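Local coordinates for protein GCN5 like acetylase + bromodomain (Cryptosporidium parvum, PDB 4LDF) that probably acetylates histone H3 as a GCN5-type acetyltransferase, the chain here being its bromodomain, the module that in relatives recognises acetylated lysine, at residues D45-M59 with F74-Y88. Numbering follows the deposited sequence.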
loop_
_atom_site.group_PDB
_atom_site.type_symbol
_atom_site.label_atom_id
_atom_site.label_comp_id
_atom_site.label_asym_id
_atom_site.label_seq_id
_atom_site.Cartn_x
_atom_site.Cartn_y
_atom_site.Cartn_z
ATOM N N ASP A 45 4.601 19.906 1.630
ATOM C CA ASP A 45 5.158 19.589 2.958
ATOM C C ASP A 45 5.259 18.079 3.259
ATOM O O ASP A 45 5.815 17.710 4.295
ATOM C CB ASP A 45 4.360 20.301 4.069
ATOM C CG ASP A 45 2.883 19.950 4.142
ATOM O OD1 ASP A 45 2.408 19.191 3.268
ATOM O OD2 ASP A 45 2.179 20.515 5.008
ATOM N N TYR A 46 4.711 17.214 2.374
ATOM C CA TYR A 46 4.624 15.763 2.575
ATOM C C TYR A 46 5.843 15.046 3.175
ATOM O O TYR A 46 5.717 14.334 4.180
ATOM C CB TYR A 46 4.087 15.037 1.327
ATOM C CG TYR A 46 3.647 13.619 1.630
ATOM C CD1 TYR A 46 2.403 13.359 2.206
ATOM C CD2 TYR A 46 4.488 12.536 1.371
ATOM C CE1 TYR A 46 2.005 12.057 2.507
ATOM C CE2 TYR A 46 4.114 11.232 1.706
ATOM C CZ TYR A 46 2.864 10.997 2.251
ATOM O OH TYR A 46 2.508 9.713 2.576
ATOM N N TYR A 47 6.992 15.185 2.528
ATOM C CA TYR A 47 8.219 14.500 2.930
ATOM C C TYR A 47 8.933 15.115 4.149
ATOM O O TYR A 47 9.929 14.557 4.619
ATOM C CB TYR A 47 9.130 14.298 1.709
ATOM C CG TYR A 47 8.436 13.512 0.619
ATOM C CD1 TYR A 47 8.377 12.122 0.663
ATOM C CD2 TYR A 47 7.801 14.158 -0.437
ATOM C CE1 TYR A 47 7.710 11.395 -0.317
ATOM C CE2 TYR A 47 7.135 13.440 -1.427
ATOM C CZ TYR A 47 7.108 12.057 -1.372
ATOM O OH TYR A 47 6.454 11.345 -2.346
ATOM N N GLU A 48 8.393 16.236 4.684
ATOM C CA GLU A 48 8.892 16.888 5.904
ATOM C C GLU A 48 8.213 16.194 7.090
ATOM O O GLU A 48 8.725 16.208 8.200
ATOM C CB GLU A 48 8.496 18.390 5.935
ATOM C CG GLU A 48 9.144 19.278 4.885
ATOM C CD GLU A 48 10.659 19.326 4.902
ATOM O OE1 GLU A 48 11.244 19.242 3.798
ATOM O OE2 GLU A 48 11.264 19.404 6.001
ATOM N N ILE A 49 7.025 15.637 6.841
ATOM C CA ILE A 49 6.175 14.969 7.818
ATOM C C ILE A 49 6.353 13.450 7.764
ATOM O O ILE A 49 6.481 12.810 8.809
ATOM C CB ILE A 49 4.668 15.376 7.582
ATOM C CG1 ILE A 49 4.432 16.915 7.476
ATOM C CG2 ILE A 49 3.741 14.726 8.595
ATOM C CD1 ILE A 49 5.068 17.823 8.583
ATOM N N ILE A 50 6.305 12.869 6.551
ATOM C CA ILE A 50 6.378 11.412 6.372
ATOM C C ILE A 50 7.807 11.012 6.019
ATOM O O ILE A 50 8.278 11.283 4.910
ATOM C CB ILE A 50 5.299 10.924 5.358
ATOM C CG1 ILE A 50 3.836 11.356 5.757
ATOM C CG2 ILE A 50 5.403 9.446 5.081
ATOM C CD1 ILE A 50 3.256 10.837 7.131
ATOM N N LYS A 51 8.497 10.386 6.986
ATOM C CA LYS A 51 9.906 10.015 6.865
ATOM C C LYS A 51 10.179 8.618 6.336
ATOM O O LYS A 51 11.316 8.316 5.962
ATOM C CB LYS A 51 10.688 10.323 8.157
ATOM C CG LYS A 51 10.881 11.821 8.398
ATOM C CD LYS A 51 9.897 12.317 9.464
ATOM C CE LYS A 51 10.094 13.752 9.890
ATOM N NZ LYS A 51 8.816 14.342 10.383
ATOM N N GLU A 52 9.128 7.784 6.259
ATOM C CA GLU A 52 9.187 6.425 5.715
ATOM C C GLU A 52 8.015 6.297 4.727
ATOM O O GLU A 52 7.054 5.561 4.991
ATOM C CB GLU A 52 9.116 5.372 6.848
ATOM C CG GLU A 52 10.357 5.316 7.731
ATOM C CD GLU A 52 10.241 4.586 9.060
ATOM O OE1 GLU A 52 9.620 3.498 9.116
ATOM O OE2 GLU A 52 10.826 5.088 10.046
ATOM N N PRO A 53 8.019 7.064 3.608
ATOM C CA PRO A 53 6.898 6.949 2.669
ATOM C C PRO A 53 6.932 5.631 1.899
ATOM O O PRO A 53 7.977 4.977 1.804
ATOM C CB PRO A 53 7.095 8.153 1.736
ATOM C CG PRO A 53 8.550 8.371 1.717
ATOM C CD PRO A 53 9.046 8.002 3.093
ATOM N N THR A 54 5.773 5.251 1.366
ATOM C CA THR A 54 5.576 4.097 0.508
ATOM C C THR A 54 4.315 4.328 -0.299
ATOM O O THR A 54 3.550 5.248 0.002
ATOM C CB THR A 54 5.655 2.752 1.277
ATOM O OG1 THR A 54 5.755 1.700 0.310
ATOM C CG2 THR A 54 4.459 2.515 2.191
ATOM N N ASP A 55 4.091 3.489 -1.312
ATOM C CA ASP A 55 2.957 3.576 -2.232
ATOM C C ASP A 55 2.842 2.250 -2.983
ATOM O O ASP A 55 3.729 1.391 -2.870
ATOM C CB ASP A 55 3.164 4.740 -3.231
ATOM C CG ASP A 55 4.457 4.600 -4.028
ATOM O OD1 ASP A 55 4.402 4.070 -5.148
ATOM O OD2 ASP A 55 5.524 4.997 -3.507
ATOM N N ILE A 56 1.756 2.088 -3.752
ATOM C CA ILE A 56 1.492 0.845 -4.498
ATOM C C ILE A 56 2.548 0.503 -5.550
ATOM O O ILE A 56 2.921 -0.668 -5.658
ATOM C CB ILE A 56 0.033 0.766 -5.010
ATOM C CG1 ILE A 56 -0.948 0.775 -3.805
ATOM C CG2 ILE A 56 -0.196 -0.497 -5.914
ATOM C CD1 ILE A 56 -2.425 1.139 -4.119
ATOM N N GLN A 57 3.051 1.516 -6.293
ATOM C CA GLN A 57 4.044 1.339 -7.351
ATOM C C GLN A 57 5.369 0.855 -6.741
ATOM O O GLN A 57 5.991 -0.057 -7.294
ATOM C CB GLN A 57 4.196 2.662 -8.144
ATOM C CG GLN A 57 5.194 2.663 -9.291
ATOM C CD GLN A 57 5.370 4.070 -9.831
ATOM O OE1 GLN A 57 6.267 4.820 -9.419
ATOM N NE2 GLN A 57 4.476 4.484 -10.717
ATOM N N THR A 58 5.764 1.426 -5.578
ATOM C CA THR A 58 6.974 1.056 -4.839
ATOM C C THR A 58 6.859 -0.416 -4.389
ATOM O O THR A 58 7.777 -1.190 -4.638
ATOM C CB THR A 58 7.215 2.037 -3.665
ATOM O OG1 THR A 58 7.473 3.339 -4.193
ATOM C CG2 THR A 58 8.366 1.610 -2.746
ATOM N N MET A 59 5.738 -0.794 -3.748
ATOM C CA MET A 59 5.506 -2.166 -3.280
ATOM C C MET A 59 5.400 -3.175 -4.432
ATOM O O MET A 59 5.931 -4.277 -4.309
ATOM C CB MET A 59 4.317 -2.234 -2.315
ATOM C CG MET A 59 4.592 -1.525 -0.994
ATOM S SD MET A 59 3.282 -1.598 0.240
ATOM C CE MET A 59 2.051 -0.545 -0.481
ATOM N N PHE A 74 6.139 -7.270 4.117
ATOM C CA PHE A 74 5.161 -6.615 3.252
ATOM C C PHE A 74 3.978 -6.043 4.051
ATOM O O PHE A 74 3.586 -4.899 3.819
ATOM C CB PHE A 74 4.674 -7.558 2.129
ATOM C CG PHE A 74 3.483 -6.978 1.410
ATOM C CD1 PHE A 74 3.612 -5.828 0.629
ATOM C CD2 PHE A 74 2.216 -7.535 1.564
ATOM C CE1 PHE A 74 2.498 -5.244 0.026
ATOM C CE2 PHE A 74 1.100 -6.931 0.989
ATOM C CZ PHE A 74 1.254 -5.795 0.211
ATOM N N SER A 75 3.399 -6.838 4.965
ATOM C CA SER A 75 2.252 -6.401 5.777
ATOM C C SER A 75 2.557 -5.162 6.628
ATOM O O SER A 75 1.678 -4.312 6.774
ATOM C CB SER A 75 1.665 -7.547 6.600
ATOM O OG SER A 75 2.637 -8.178 7.413
ATOM N N SER A 76 3.823 -5.008 7.107
ATOM C CA SER A 76 4.257 -3.828 7.871
ATOM C C SER A 76 4.251 -2.599 6.968
ATOM O O SER A 76 3.783 -1.540 7.384
ATOM C CB SER A 76 5.655 -4.023 8.445
ATOM O OG SER A 76 5.739 -5.240 9.162
ATOM N N GLU A 77 4.778 -2.749 5.740
ATOM C CA GLU A 77 4.856 -1.705 4.731
ATOM C C GLU A 77 3.461 -1.297 4.258
ATOM O O GLU A 77 3.190 -0.110 4.135
ATOM C CB GLU A 77 5.686 -2.175 3.523
ATOM C CG GLU A 77 6.005 -1.012 2.593
ATOM C CD GLU A 77 7.146 -1.213 1.621
ATOM O OE1 GLU A 77 7.536 -0.222 0.958
ATOM O OE2 GLU A 77 7.662 -2.350 1.537
ATOM N N LEU A 78 2.592 -2.286 3.957
ATOM C CA LEU A 78 1.227 -2.000 3.526
ATOM C C LEU A 78 0.472 -1.274 4.637
ATOM O O LEU A 78 -0.246 -0.317 4.335
ATOM C CB LEU A 78 0.474 -3.273 3.072
ATOM C CG LEU A 78 -0.992 -3.072 2.634
ATOM C CD1 LEU A 78 -1.091 -2.183 1.387
ATOM C CD2 LEU A 78 -1.681 -4.407 2.420
ATOM N N LYS A 79 0.635 -1.704 5.912
ATOM C CA LYS A 79 -0.018 -1.021 7.042
ATOM C C LYS A 79 0.498 0.413 7.149
ATOM O O LYS A 79 -0.305 1.330 7.325
ATOM C CB LYS A 79 0.185 -1.752 8.383
ATOM C CG LYS A 79 -0.773 -1.227 9.443
ATOM C CD LYS A 79 -0.382 -1.609 10.839
ATOM C CE LYS A 79 -1.454 -1.188 11.821
ATOM N NZ LYS A 79 -1.357 0.258 12.185
ATOM N N ARG A 80 1.837 0.592 7.040
ATOM C CA ARG A 80 2.535 1.879 7.046
ATOM C C ARG A 80 1.975 2.796 5.941
ATOM O O ARG A 80 1.791 3.983 6.191
ATOM C CB ARG A 80 4.063 1.671 6.887
ATOM C CG ARG A 80 4.866 2.987 6.690
ATOM C CD ARG A 80 6.326 2.939 7.138
ATOM N NE ARG A 80 7.019 1.702 6.762
ATOM C CZ ARG A 80 7.581 1.471 5.579
ATOM N NH1 ARG A 80 8.200 0.323 5.348
ATOM N NH2 ARG A 80 7.529 2.387 4.618
ATOM N N MET A 81 1.648 2.245 4.740
ATOM C CA MET A 81 1.050 3.088 3.696
ATOM C C MET A 81 -0.243 3.776 4.219
ATOM O O MET A 81 -0.419 4.983 4.027
ATOM C CB MET A 81 0.739 2.278 2.428
ATOM C CG MET A 81 0.387 3.164 1.245
ATOM S SD MET A 81 -0.164 2.250 -0.200
ATOM C CE MET A 81 -1.814 1.661 0.388
ATOM N N PHE A 82 -1.120 3.013 4.871
ATOM C CA PHE A 82 -2.388 3.549 5.410
ATOM C C PHE A 82 -2.176 4.464 6.634
ATOM O O PHE A 82 -2.823 5.515 6.748
ATOM C CB PHE A 82 -3.370 2.414 5.693
ATOM C CG PHE A 82 -3.817 1.685 4.444
ATOM C CD1 PHE A 82 -4.542 2.348 3.453
ATOM C CD2 PHE A 82 -3.576 0.324 4.289
ATOM C CE1 PHE A 82 -4.964 1.674 2.300
ATOM C CE2 PHE A 82 -4.040 -0.359 3.162
ATOM C CZ PHE A 82 -4.732 0.319 2.178
ATOM N N ASP A 83 -1.205 4.096 7.490
ATOM C CA ASP A 83 -0.822 4.853 8.673
ATOM C C ASP A 83 -0.256 6.228 8.310
ATOM O O ASP A 83 -0.666 7.218 8.919
ATOM C CB ASP A 83 0.148 4.049 9.563
ATOM C CG ASP A 83 -0.516 2.962 10.399
ATOM O OD1 ASP A 83 -1.759 3.014 10.579
ATOM O OD2 ASP A 83 0.203 2.083 10.905
ATOM N N ASN A 84 0.631 6.290 7.295
ATOM C CA ASN A 84 1.241 7.524 6.753
ATOM C C ASN A 84 0.164 8.481 6.285
ATOM O O ASN A 84 0.222 9.652 6.638
ATOM C CB ASN A 84 2.189 7.221 5.571
ATOM C CG ASN A 84 3.522 6.636 5.955
ATOM O OD1 ASN A 84 3.897 6.600 7.123
ATOM N ND2 ASN A 84 4.284 6.196 4.966
ATOM N N CYS A 85 -0.830 7.976 5.516
ATOM C CA CYS A 85 -1.935 8.773 4.988
ATOM C C CYS A 85 -2.686 9.456 6.111
ATOM O O CYS A 85 -2.842 10.691 6.089
ATOM C CB CYS A 85 -2.873 7.927 4.130
ATOM S SG CYS A 85 -4.178 8.885 3.299
ATOM N N ARG A 86 -3.102 8.642 7.126
ATOM C CA ARG A 86 -3.856 9.072 8.308
ATOM C C ARG A 86 -3.050 10.001 9.201
ATOM O O ARG A 86 -3.627 10.922 9.762
ATOM C CB ARG A 86 -4.442 7.873 9.070
ATOM C CG ARG A 86 -5.614 7.182 8.309
ATOM C CD ARG A 86 -6.296 6.095 9.126
ATOM N NE ARG A 86 -5.375 4.987 9.390
ATOM C CZ ARG A 86 -5.443 3.783 8.832
ATOM N NH1 ARG A 86 -6.452 3.471 8.017
ATOM N NH2 ARG A 86 -4.520 2.872 9.103
ATOM N N PHE A 87 -1.707 9.802 9.299
ATOM C CA PHE A 87 -0.855 10.692 10.091
ATOM C C PHE A 87 -0.763 12.057 9.390
ATOM O O PHE A 87 -1.039 13.079 10.022
ATOM C CB PHE A 87 0.537 10.085 10.297
ATOM C CG PHE A 87 1.471 10.908 11.150
ATOM C CD1 PHE A 87 1.660 10.607 12.492
ATOM C CD2 PHE A 87 2.222 11.946 10.594
ATOM C CE1 PHE A 87 2.555 11.357 13.275
ATOM C CE2 PHE A 87 3.101 12.700 11.381
ATOM C CZ PHE A 87 3.270 12.389 12.709
ATOM N N TYR A 88 -0.396 12.081 8.089
ATOM C CA TYR A 88 -0.281 13.330 7.314
ATOM C C TYR A 88 -1.591 14.148 7.330
ATOM O O TYR A 88 -1.553 15.381 7.457
ATOM C CB TYR A 88 0.171 13.065 5.857
ATOM C CG TYR A 88 0.224 14.341 5.042
ATOM C CD1 TYR A 88 1.276 15.240 5.187
ATOM C CD2 TYR A 88 -0.816 14.686 4.181
ATOM C CE1 TYR A 88 1.305 16.439 4.479
ATOM C CE2 TYR A 88 -0.816 15.902 3.495
ATOM C CZ TYR A 88 0.262 16.761 3.624
ATOM O OH TYR A 88 0.284 17.943 2.923
HETATM O O HOH W 1 3.431 7.201 2.413
HETATM O O HOH W 2 6.446 7.193 7.743
#
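N84 reaches from helix 71-88 to I50 and E52 in the loop, making one direct hydrogen bond and two water bridges. Its CB lies 3.9 Å from the tip of Y46, the hydroxyl OH. CG then lies against the methyl CG2 of I50, and the flat amide beyond it is engaged at both ends, which leaves it little freedom to flip. ND2 donates to the backbone carbonyl E52 O (2.8 Å, 158° at the hydrogen), which lies close to the amide plane; a second hydrogen goes to a water shared with Y46 OH and T54 N. OD1 accepts from another water, itself held by E52 N. E52 O accepts a second hydrogen bond, from R80 NH2 (3.2 Å); the two donors come from opposite faces of the carbonyl plane. The E52 carboxylate gives R80 only a long, charge-only pairing. This is the bromodomain's left-handed four-helix bundle: 45-55 is the last part of the long ZA loop, 56-59 starts the second main helix, and 71-88 is the third. In relatives the acetyl-lysine pocket opens at the Y88 end; a glycerol, probably from the crystallisation liquor, lies near Y88 here. Y88 lays one ring face over Y46 CD1, the planes tilted 57° apart, and its OH gives a very short 2.5 Å bond to D45 OD1. Toward the other end, T54 chi1 (-167°) turns OG1 to donate to E77 OE1 at 2.7 Å and CG2 to M81 CB; that carboxylate also meets K62 and Y68. M59 fits as a knob among F74, E77, L78 and M81, its SD 3.7 Å from F74 CE1 in an oblique Met-aromatic contact.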